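Local coordinates for erythrocyte membrane protein 1 (Plasmodium falciparum, PDB 6S8T) that probably binds the host receptor ICAM-1 through this DBLbeta domain, one piece of a much longer adhesin of infected red blood cells, at residues 22-27 against 285-290; 46-51 against 67-72; 147-152 against 262-267. All blocks are in the same frame, centred on the assembly; numbering follows the deposited sequence. Where two conformers were deposited one is given.

Contact 1. Residues 22-27 against 285-290; sequences QMHEDA and TPLDDY
Helix 16-32 of the DBLbeta domain meets the linker between helices 246-268 and 293-319 here, and the meeting is carried by His24 and Tyr290, the latter ending a short 3-10 turn. His24 has CG anti to its backbone N (chi1 167°), and its ring lies near the phenol. His24 ND1 donates to Tyr290 OH at 2.7 Å. The N-H...O angle is 159°, and the hydroxyl lies close to the imidazole plane, at the ring edge. The two rings lie obliquely, their planes at 59° and the centroids 5.1 Å apart. His24 CB stands over one face of the phenol, displaced toward the rim, in a CH-pi contact 3.7 Å from the Tyr290 ring centroid. Apolar contacts between the two segments flank the pair. Met23 CB touches Tyr290 CB at 3.9 Å, after which the bent Met23 chain leads away to His393 and Phe394 of helix 388-402. Ala27 CB approaches Tyr290 CE1 at 4.2 Å, obliquely to the ring. Leu287 CD2 reaches His24 CB at 4.0 Å, and Leu287 also packs on Ala20 and His21 of the same N-terminal helix. Tyr290 OH has a second hydrogen-bonding partner, Glu254 OE2 of helix 246-268, so the phenol joins two helices. Because the hydroxyl accepts from His24, its own proton is probably directed to Glu254, whose carboxylate would polarise the O-H and make the oxygen a better acceptor for the imidazole.

Contact 2. Residues 46-51 against 67-72; sequences GIYKKN and HSNDSR
Tyr48 and Lys49 lie against His67, Ser68 and Asn69 where two irregular loop segments pass each other, the second carrying an ST turn. The course of Tyr48 shows how they fit. Its CB sits 3.8 Å from Ser68 O and about as close to Ser68 N. Tyr48 CG, anti to the carbonyl carbon (chi1 -51°), is 3.8 Å from His67 C. Further out, Tyr48 CD1 comes to 3.7 Å from His67 O, which stands over one face of the ring, displaced toward the rim, and CE1 is nearly as close to it. At the tip, Tyr48 OH is hydrogen-bonded to Ala43 O.

The polar link across the contact is Lys49 N to Asn69 OD1, 3.0 Å with an N-H...O angle of 162°, the donor lying nearly along the C=O axis. Asp144 of helix 137-163 accepts from Asn69 N and is hydrogen-bonded to Ser68 OG, tying the turn to the helical body. Within the turn, Asp70 N donates to Ser68 OG at 3.1 Å. Arg72 in turn grips Asp70 side-on, NE to OD1 and NH2 to OD2, each on a syn lone pair, and NH2 also reaches Ser121 OG. On the other segment the extended Lys49 chain runs beside Ser68 O, coming as near as 3.2 Å at Lys49 CE.

Contact 3. Residues 147-152 against 262-267; sequences LAAKMD and RAMQCE
Ala149 and Lys150 of helix 137-163 pack on Ala263, Met264 and Glu267 of helix 246-268 in a near-parallel helix pair inside the Duffy-binding-like fold. The local axes cross at -23° and approach to 7.8 Å, a close spacing consistent with alanines facing each other. Ala149 CB and Ala263 CB are 4.5 Å apart.

Met264 lies beside the alanine pair; its chain, extended beyond CG, brings CE to 3.6 Å from Ala149 CB. Met264 CG meanwhile rests 3.3 Å from Ala149 O. Met264 also touches Ser185 and Phe186 of helix 172-194.

Lys150 has CG anti to its backbone N (chi1 169°), with CB 3.6 Å from Ala263 O. The chain stays straight until a final bend at chi4 (-62°), which places NZ. Glu267, bent at chi2, crosses it at about a right angle. One residue before, Cys266 is joined by a disulfide to Cys61. The lysine-glutamate salt bridge is long, Lys150 NZ to Glu267 OE2 being 3.7 Å, and Lys150 CE lies slightly nearer that oxygen, at 3.5 Å.

In the fold
Measured from each contact's centre to the centre of the chain, contact 3, the buried one, lies at about 17 Å; contact 1 is a surface contact though no farther out (about 15 Å), while contact 2 is partly buried and peripheral at about 29 Å. The chemistry differs with place: the helix pair packs alanines and a methionine beside a long salt bridge, helix against linker has an imidazole-to-phenol hydrogen bond, and loop against loop sets a tyrosine ring and a lysine chain against backbone carbonyls. Helix 246-268 serves both contact 1, through Glu254, and contact 3. Helix 137-163 links contacts 2 and 3, which touch where Ser68 CB meets Leu147 CD2 at 3.6 Å.

Contact 1. Residues 22-27 against 285-290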
loop_
_atom_site.group_PDB
_atom_site.type_symbol
_atom_site.label_atom_id
_atom_site.label_comp_id
_atom_site.label_asym_id
_atom_site.label_seq_id
_atom_site.Cartn_x
_atom_site.Cartn_y
_atom_site.Cartn_z
ATOM N N GLN A 22 -13.981 11.706 -5.477
ATOM C CA GLN A 22 -15.286 11.344 -6.024
ATOM C C GLN A 22 -15.767 10.009 -5.466
ATOM O O GLN A 22 -16.953 9.855 -5.148
ATOM C CB GLN A 22 -15.223 11.298 -7.551
ATOM C CG GLN A 22 -16.510 10.834 -8.221
ATOM C CD GLN A 22 -16.380 10.761 -9.728
ATOM O OE1 GLN A 22 -15.577 11.476 -10.328
ATOM N NE2 GLN A 22 -17.161 9.886 -10.350
ATOM N N MET A 23 -14.864 9.034 -5.339
ATOM C CA MET A 23 -15.238 7.750 -4.752
ATOM C C MET A 23 -15.664 7.905 -3.294
ATOM O O MET A 23 -16.580 7.208 -2.842
ATOM C CB MET A 23 -14.077 6.756 -4.872
ATOM C CG MET A 23 -13.621 6.475 -6.304
ATOM S SD MET A 23 -14.869 5.650 -7.318
ATOM C CE MET A 23 -14.041 5.606 -8.905
ATOM N N HIS A 24 -15.016 8.810 -2.550
ATOM C CA HIS A 24 -15.389 9.045 -1.156
ATOM C C HIS A 24 -16.795 9.622 -1.040
ATOM O O HIS A 24 -17.568 9.217 -0.163
ATOM C CB HIS A 24 -14.384 9.985 -0.491
ATOM C CG HIS A 24 -14.841 10.518 0.835
ATOM N ND1 HIS A 24 -15.091 9.705 1.921
ATOM C CD2 HIS A 24 -15.087 11.784 1.251
ATOM C CE1 HIS A 24 -15.473 10.447 2.947
ATOM N NE2 HIS A 24 -15.479 11.711 2.566
ATOM N N GLU A 25 -17.139 10.578 -1.905
ATOM C CA GLU A 25 -18.474 11.167 -1.859
ATOM C C GLU A 25 -19.542 10.127 -2.168
ATOM O O GLU A 25 -20.584 10.084 -1.504
ATOM C CB GLU A 25 -18.569 12.340 -2.836
ATOM C CG GLU A 25 -17.632 13.498 -2.523
ATOM C CD GLU A 25 -17.835 14.058 -1.128
ATOM O OE1 GLU A 25 -16.839 14.190 -0.387
ATOM O OE2 GLU A 25 -18.992 14.360 -0.770
ATOM N N ASP A 26 -19.296 9.275 -3.166
ATOM C CA ASP A 26 -20.269 8.247 -3.527
ATOM C C ASP A 26 -20.496 7.271 -2.379
ATOM O O ASP A 26 -21.634 6.864 -2.114
ATOM C CB ASP A 26 -19.803 7.504 -4.779
ATOM C CG ASP A 26 -19.748 8.399 -6.006
ATOM O OD1 ASP A 26 -20.178 9.569 -5.915
ATOM O OD2 ASP A 26 -19.271 7.930 -7.062
ATOM N N ALA A 27 -19.421 6.877 -1.688
ATOM C CA ALA A 27 -19.564 5.982 -0.544
ATOM C C ALA A 27 -20.301 6.660 0.603
ATOM O O ALA A 27 -21.079 6.010 1.310
ATOM C CB ALA A 27 -18.190 5.496 -0.079
ATOM N N THR A 285 -8.274 14.220 6.673
ATOM C CA THR A 285 -8.189 12.776 6.505
ATOM C C THR A 285 -7.746 12.478 5.076
ATOM O O THR A 285 -8.326 13.025 4.123
ATOM C CB THR A 285 -9.536 12.100 6.793
ATOM O OG1 THR A 285 -10.013 12.507 8.081
ATOM C CG2 THR A 285 -9.395 10.585 6.764
ATOM N N PRO A 286 -6.738 11.631 4.882
ATOM C CA PRO A 286 -6.279 11.330 3.522
ATOM C C PRO A 286 -7.291 10.489 2.758
ATOM O O PRO A 286 -8.169 9.842 3.334
ATOM C CB PRO A 286 -4.975 10.560 3.751
ATOM C CG PRO A 286 -5.133 9.956 5.101
ATOM C CD PRO A 286 -5.923 10.951 5.901
ATOM N N LEU A 287 -7.148 10.505 1.433
ATOM C CA LEU A 287 -8.060 9.806 0.535
ATOM C C LEU A 287 -7.432 8.560 -0.078
ATOM O O LEU A 287 -7.972 8.014 -1.049
ATOM C CB LEU A 287 -8.543 10.753 -0.562
ATOM C CG LEU A 287 -9.455 11.894 -0.108
ATOM C CD1 LEU A 287 -9.683 12.877 -1.243
ATOM C CD2 LEU A 287 -10.778 11.344 0.402
ATOM N N ASP A 288 -6.307 8.095 0.473
ATOM C CA ASP A 288 -5.622 6.934 -0.089
ATOM C C ASP A 288 -6.488 5.680 -0.032
ATOM O O ASP A 288 -6.350 4.792 -0.882
ATOM C CB ASP A 288 -4.301 6.700 0.651
ATOM C CG ASP A 288 -3.352 7.894 0.564
ATOM O OD1 ASP A 288 -3.688 8.973 1.099
ATOM O OD2 ASP A 288 -2.265 7.747 -0.035
ATOM N N ASP A 289 -7.384 5.585 0.951
ATOM C CA ASP A 289 -8.209 4.390 1.085
ATOM C C ASP A 289 -9.264 4.248 -0.015
ATOM O O ASP A 289 -9.995 3.250 -0.004
ATOM C CB ASP A 289 -8.877 4.364 2.464
ATOM C CG ASP A 289 -9.621 5.649 2.788
ATOM O OD1 ASP A 289 -9.209 6.727 2.306
ATOM O OD2 ASP A 289 -10.618 5.577 3.544
ATOM N N TYR A 290 -9.365 5.182 -0.963
ATOM C CA TYR A 290 -10.265 5.024 -2.101
ATOM C C TYR A 290 -9.536 4.767 -3.411
ATOM O O TYR A 290 -10.183 4.674 -4.458
ATOM C CB TYR A 290 -11.169 6.250 -2.249
ATOM C CG TYR A 290 -12.033 6.485 -1.042
ATOM C CD1 TYR A 290 -13.242 5.817 -0.882
ATOM C CD2 TYR A 290 -11.630 7.360 -0.045
ATOM C CE1 TYR A 290 -14.027 6.029 0.234
ATOM C CE2 TYR A 290 -12.403 7.578 1.069
ATOM C CZ TYR A 290 -13.601 6.914 1.205
ATOM O OH TYR A 290 -14.367 7.143 2.322
#

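Contact 2. Residues 46-51 against 67-72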
loop_
_atom_site.group_PDB
_atom_site.type_symbol
_atom_site.label_atom_id
_atom_site.label_comp_id
_atom_site.label_asym_id
_atom_site.label_seq_id
_atom_site.Cartn_x
_atom_site.Cartn_y
_atom_site.Cartn_z
ATOM N N GLY A 46 -17.012 0.660 24.419
ATOM C CA GLY A 46 -16.827 -0.767 24.290
ATOM C C GLY A 46 -16.379 -1.409 25.597
ATOM O O GLY A 46 -15.986 -0.741 26.550
ATOM N N ILE A 47 -16.454 -2.737 25.624
ATOM C CA ILE A 47 -16.030 -3.537 26.768
ATOM C C ILE A 47 -14.899 -4.449 26.314
ATOM O O ILE A 47 -15.033 -5.156 25.307
ATOM C CB ILE A 47 -17.193 -4.353 27.359
ATOM C CG1 ILE A 47 -18.284 -3.417 27.884
ATOM C CG2 ILE A 47 -16.690 -5.273 28.461
ATOM C CD1 ILE A 47 -19.418 -4.129 28.599
ATOM N N TYR A 48 -13.790 -4.430 27.052
ATOM C CA TYR A 48 -12.576 -5.140 26.667
ATOM C C TYR A 48 -12.144 -6.042 27.812
ATOM O O TYR A 48 -11.953 -5.568 28.937
ATOM C CB TYR A 48 -11.462 -4.153 26.299
ATOM C CG TYR A 48 -11.896 -3.098 25.301
ATOM C CD1 TYR A 48 -11.892 -3.361 23.936
ATOM C CD2 TYR A 48 -12.314 -1.841 25.725
ATOM C CE1 TYR A 48 -12.292 -2.401 23.021
ATOM C CE2 TYR A 48 -12.717 -0.874 24.817
ATOM C CZ TYR A 48 -12.703 -1.161 23.467
ATOM O OH TYR A 48 -13.100 -0.205 22.558
ATOM N N LYS A 49 -11.996 -7.337 27.523
ATOM C CA LYS A 49 -11.597 -8.336 28.517
ATOM C C LYS A 49 -12.549 -8.356 29.711
ATOM O O LYS A 49 -12.147 -8.673 30.834
ATOM C CB LYS A 49 -10.154 -8.111 28.979
ATOM C CG LYS A 49 -9.138 -8.186 27.856
ATOM C CD LYS A 49 -7.742 -7.830 28.332
ATOM C CE LYS A 49 -6.760 -7.837 27.167
ATOM N NZ LYS A 49 -5.388 -7.438 27.579
ATOM N N LYS A 50 -13.815 -8.011 29.465
ATOM C CA LYS A 50 -14.869 -8.012 30.478
ATOM C C LYS A 50 -14.498 -7.121 31.667
ATOM O O LYS A 50 -14.433 -7.558 32.818
ATOM C CB LYS A 50 -15.189 -9.443 30.927
ATOM C CG LYS A 50 -15.664 -10.344 29.797
ATOM C CD LYS A 50 -15.968 -11.749 30.290
ATOM C CE LYS A 50 -16.463 -12.633 29.155
ATOM N NZ LYS A 50 -16.699 -14.034 29.601
ATOM N N ASN A 51 -14.256 -5.847 31.362
ATOM C CA ASN A 51 -13.966 -4.825 32.364
ATOM C C ASN A 51 -15.131 -3.844 32.380
ATOM O O ASN A 51 -15.289 -3.042 31.451
ATOM C CB ASN A 51 -12.646 -4.117 32.060
ATOM C CG ASN A 51 -12.236 -3.151 33.155
ATOM O OD1 ASN A 51 -12.515 -3.375 34.332
ATOM N ND2 ASN A 51 -11.572 -2.067 32.770
ATOM N N HIS A 67 -7.039 -1.998 26.479
ATOM C CA HIS A 67 -8.230 -1.685 25.689
ATOM C C HIS A 67 -8.290 -2.520 24.415
ATOM O O HIS A 67 -8.531 -2.013 23.321
ATOM C CB HIS A 67 -8.262 -0.194 25.370
ATOM C CG HIS A 67 -8.187 0.681 26.582
ATOM N ND1 HIS A 67 -7.004 0.944 27.238
ATOM C CD2 HIS A 67 -9.151 1.343 27.264
ATOM C CE1 HIS A 67 -7.241 1.735 28.269
ATOM N NE2 HIS A 67 -8.536 1.992 28.307
ATOM N N SER A 68 -8.075 -3.825 24.561
ATOM C CA SER A 68 -8.040 -4.748 23.438
ATOM C C SER A 68 -8.709 -6.055 23.831
ATOM O O SER A 68 -8.718 -6.436 25.004
ATOM C CB SER A 68 -6.599 -5.014 22.980
ATOM O OG SER A 68 -6.539 -6.102 22.076
ATOM N N ASN A 69 -9.270 -6.741 22.834
ATOM C CA ASN A 69 -9.884 -8.048 23.022
ATOM C C ASN A 69 -9.019 -9.178 22.473
ATOM O O ASN A 69 -9.538 -10.239 22.111
ATOM C CB ASN A 69 -11.275 -8.085 22.392
ATOM C CG ASN A 69 -12.349 -7.536 23.314
ATOM O OD1 ASN A 69 -12.269 -7.681 24.533
ATOM N ND2 ASN A 69 -13.365 -6.906 22.734
ATOM N N ASP A 70 -7.707 -8.958 22.388
ATOM C CA ASP A 70 -6.777 -10.041 22.097
ATOM C C ASP A 70 -6.879 -11.102 23.185
ATOM O O ASP A 70 -6.775 -10.799 24.378
ATOM C CB ASP A 70 -5.350 -9.490 22.006
ATOM C CG ASP A 70 -4.354 -10.492 21.429
ATOM O OD1 ASP A 70 -4.500 -11.711 21.653
ATOM O OD2 ASP A 70 -3.407 -10.048 20.747
ATOM N N SER A 71 -7.091 -12.352 22.768
ATOM C CA SER A 71 -7.323 -13.463 23.684
ATOM C C SER A 71 -6.033 -14.096 24.189
ATOM O O SER A 71 -6.003 -15.309 24.432
ATOM C CB SER A 71 -8.195 -14.521 23.009
ATOM O OG SER A 71 -7.499 -15.135 21.939
ATOM N N ARG A 72 -4.971 -13.315 24.360
ATOM C CA ARG A 72 -3.691 -13.829 24.824
ATOM C C ARG A 72 -3.235 -13.068 26.064
ATOM O O ARG A 72 -3.748 -11.992 26.385
ATOM C CB ARG A 72 -2.627 -13.743 23.723
ATOM C CG ARG A 72 -2.901 -14.657 22.540
ATOM C CD ARG A 72 -1.927 -14.407 21.403
ATOM N NE ARG A 72 -2.012 -13.039 20.899
ATOM C CZ ARG A 72 -1.291 -12.568 19.886
ATOM N NH1 ARG A 72 -0.425 -13.357 19.263
ATOM N NH2 ARG A 72 -1.434 -11.310 19.494
#

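Contact 3. Residues 147-152 against 262-267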
loop_
_atom_site.group_PDB
_atom_site.type_symbol
_atom_site.label_atom_id
_atom_site.label_comp_id
_atom_site.label_asym_id
_atom_site.label_seq_id
_atom_site.Cartn_x
_atom_site.Cartn_y
_atom_site.Cartn_z
ATOM N N LEU A 147 -6.235 0.647 18.081
ATOM C CA LEU A 147 -4.994 0.185 18.694
ATOM C C LEU A 147 -4.007 -0.291 17.638
ATOM O O LEU A 147 -2.813 0.027 17.707
ATOM C CB LEU A 147 -5.281 -0.930 19.701
ATOM C CG LEU A 147 -4.049 -1.542 20.370
ATOM C CD1 LEU A 147 -3.375 -0.537 21.295
ATOM C CD2 LEU A 147 -4.413 -2.809 21.128
ATOM N N ALA A 148 -4.486 -1.046 16.646
ATOM C CA ALA A 148 -3.601 -1.513 15.585
ATOM C C ALA A 148 -3.078 -0.350 14.751
ATOM O O ALA A 148 -1.898 -0.328 14.382
ATOM C CB ALA A 148 -4.327 -2.527 14.702
ATOM N N ALA A 149 -3.935 0.634 14.462
ATOM C CA ALA A 149 -3.513 1.771 13.650
ATOM C C ALA A 149 -2.443 2.599 14.355
ATOM O O ALA A 149 -1.489 3.060 13.718
ATOM C CB ALA A 149 -4.721 2.641 13.302
ATOM N N LYS A 150 -2.580 2.796 15.669
ATOM C CA LYS A 150 -1.611 3.611 16.399
ATOM C C LYS A 150 -0.274 2.891 16.545
ATOM O O LYS A 150 0.788 3.488 16.329
ATOM C CB LYS A 150 -2.164 3.993 17.771
ATOM C CG LYS A 150 -1.121 4.610 18.700
ATOM C CD LYS A 150 -1.717 5.031 20.032
ATOM C CE LYS A 150 -0.637 5.485 21.000
ATOM N NZ LYS A 150 0.325 4.388 21.320
ATOM N N MET A 151 -0.302 1.607 16.912
ATOM C CA MET A 151 0.947 0.871 17.086
ATOM C C MET A 151 1.646 0.621 15.756
ATOM O O MET A 151 2.880 0.583 15.708
ATOM C CB MET A 151 0.688 -0.451 17.811
ATOM C CG MET A 151 0.164 -0.286 19.232
ATOM S SD MET A 151 0.057 -1.837 20.150
ATOM C CE MET A 151 1.788 -2.273 20.296
ATOM N N ASP A 152 0.888 0.454 14.668
ATOM C CA ASP A 152 1.532 0.250 13.372
ATOM C C ASP A 152 2.177 1.539 12.876
ATOM O O ASP A 152 3.266 1.508 12.289
ATOM C CB ASP A 152 0.525 -0.284 12.348
ATOM C CG ASP A 152 1.194 -0.762 11.063
ATOM O OD1 ASP A 152 2.043 -1.680 11.127
ATOM O OD2 ASP A 152 0.867 -0.221 9.985
ATOM N N ARG A 262 -7.227 9.461 13.156
ATOM C CA ARG A 262 -6.849 10.235 14.335
ATOM C C ARG A 262 -5.903 9.446 15.231
ATOM O O ARG A 262 -4.999 10.018 15.851
ATOM C CB ARG A 262 -8.094 10.657 15.112
ATOM C CG ARG A 262 -8.672 11.993 14.688
ATOM C CD ARG A 262 -9.933 12.323 15.473
ATOM N NE ARG A 262 -9.774 12.070 16.903
ATOM C CZ ARG A 262 -9.309 12.957 17.777
ATOM N NH1 ARG A 262 -8.948 14.166 17.371
ATOM N NH2 ARG A 262 -9.203 12.635 19.059
ATOM N N ALA A 263 -6.097 8.128 15.311
ATOM C CA ALA A 263 -5.204 7.299 16.112
ATOM C C ALA A 263 -3.794 7.287 15.538
ATOM O O ALA A 263 -2.818 7.191 16.291
ATOM C CB ALA A 263 -5.758 5.878 16.212
ATOM N N MET A 264 -3.669 7.393 14.214
ATOM C CA MET A 264 -2.363 7.485 13.574
ATOM C C MET A 264 -1.768 8.885 13.664
ATOM O O MET A 264 -0.539 9.026 13.624
ATOM C CB MET A 264 -2.464 7.048 12.108
ATOM C CG MET A 264 -2.758 5.562 11.924
ATOM S SD MET A 264 -2.893 5.073 10.191
ATOM C CE MET A 264 -2.738 3.294 10.310
ATOM N N GLN A 265 -2.604 9.917 13.797
ATOM C CA GLN A 265 -2.089 11.275 13.934
ATOM C C GLN A 265 -1.360 11.493 15.254
ATOM O O GLN A 265 -0.573 12.442 15.360
ATOM C CB GLN A 265 -3.224 12.293 13.800
ATOM C CG GLN A 265 -3.771 12.450 12.390
ATOM C CD GLN A 265 -4.867 13.501 12.303
ATOM O OE1 GLN A 265 -5.676 13.651 13.221
ATOM N NE2 GLN A 265 -4.893 14.239 11.199
ATOM N N CYS A 266 -1.605 10.648 16.262
ATOM C CA CYS A 266 -0.906 10.789 17.537
ATOM C C CYS A 266 0.600 10.663 17.365
ATOM O O CYS A 266 1.366 11.316 18.084
ATOM C CB CYS A 266 -1.402 9.743 18.535
ATOM S SG CYS A 266 -3.137 9.877 19.004
ATOM N N GLU A 267 1.039 9.832 16.422
ATOM C CA GLU A 267 2.457 9.596 16.191
ATOM C C GLU A 267 3.034 10.502 15.111
ATOM O O GLU A 267 4.203 10.894 15.205
ATOM C CB GLU A 267 2.682 8.129 15.812
ATOM C CG GLU A 267 2.043 7.130 16.774
ATOM C CD GLU A 267 2.673 7.154 18.157
ATOM O OE1 GLU A 267 3.860 7.531 18.266
ATOM O OE2 GLU A 267 1.980 6.801 19.137
#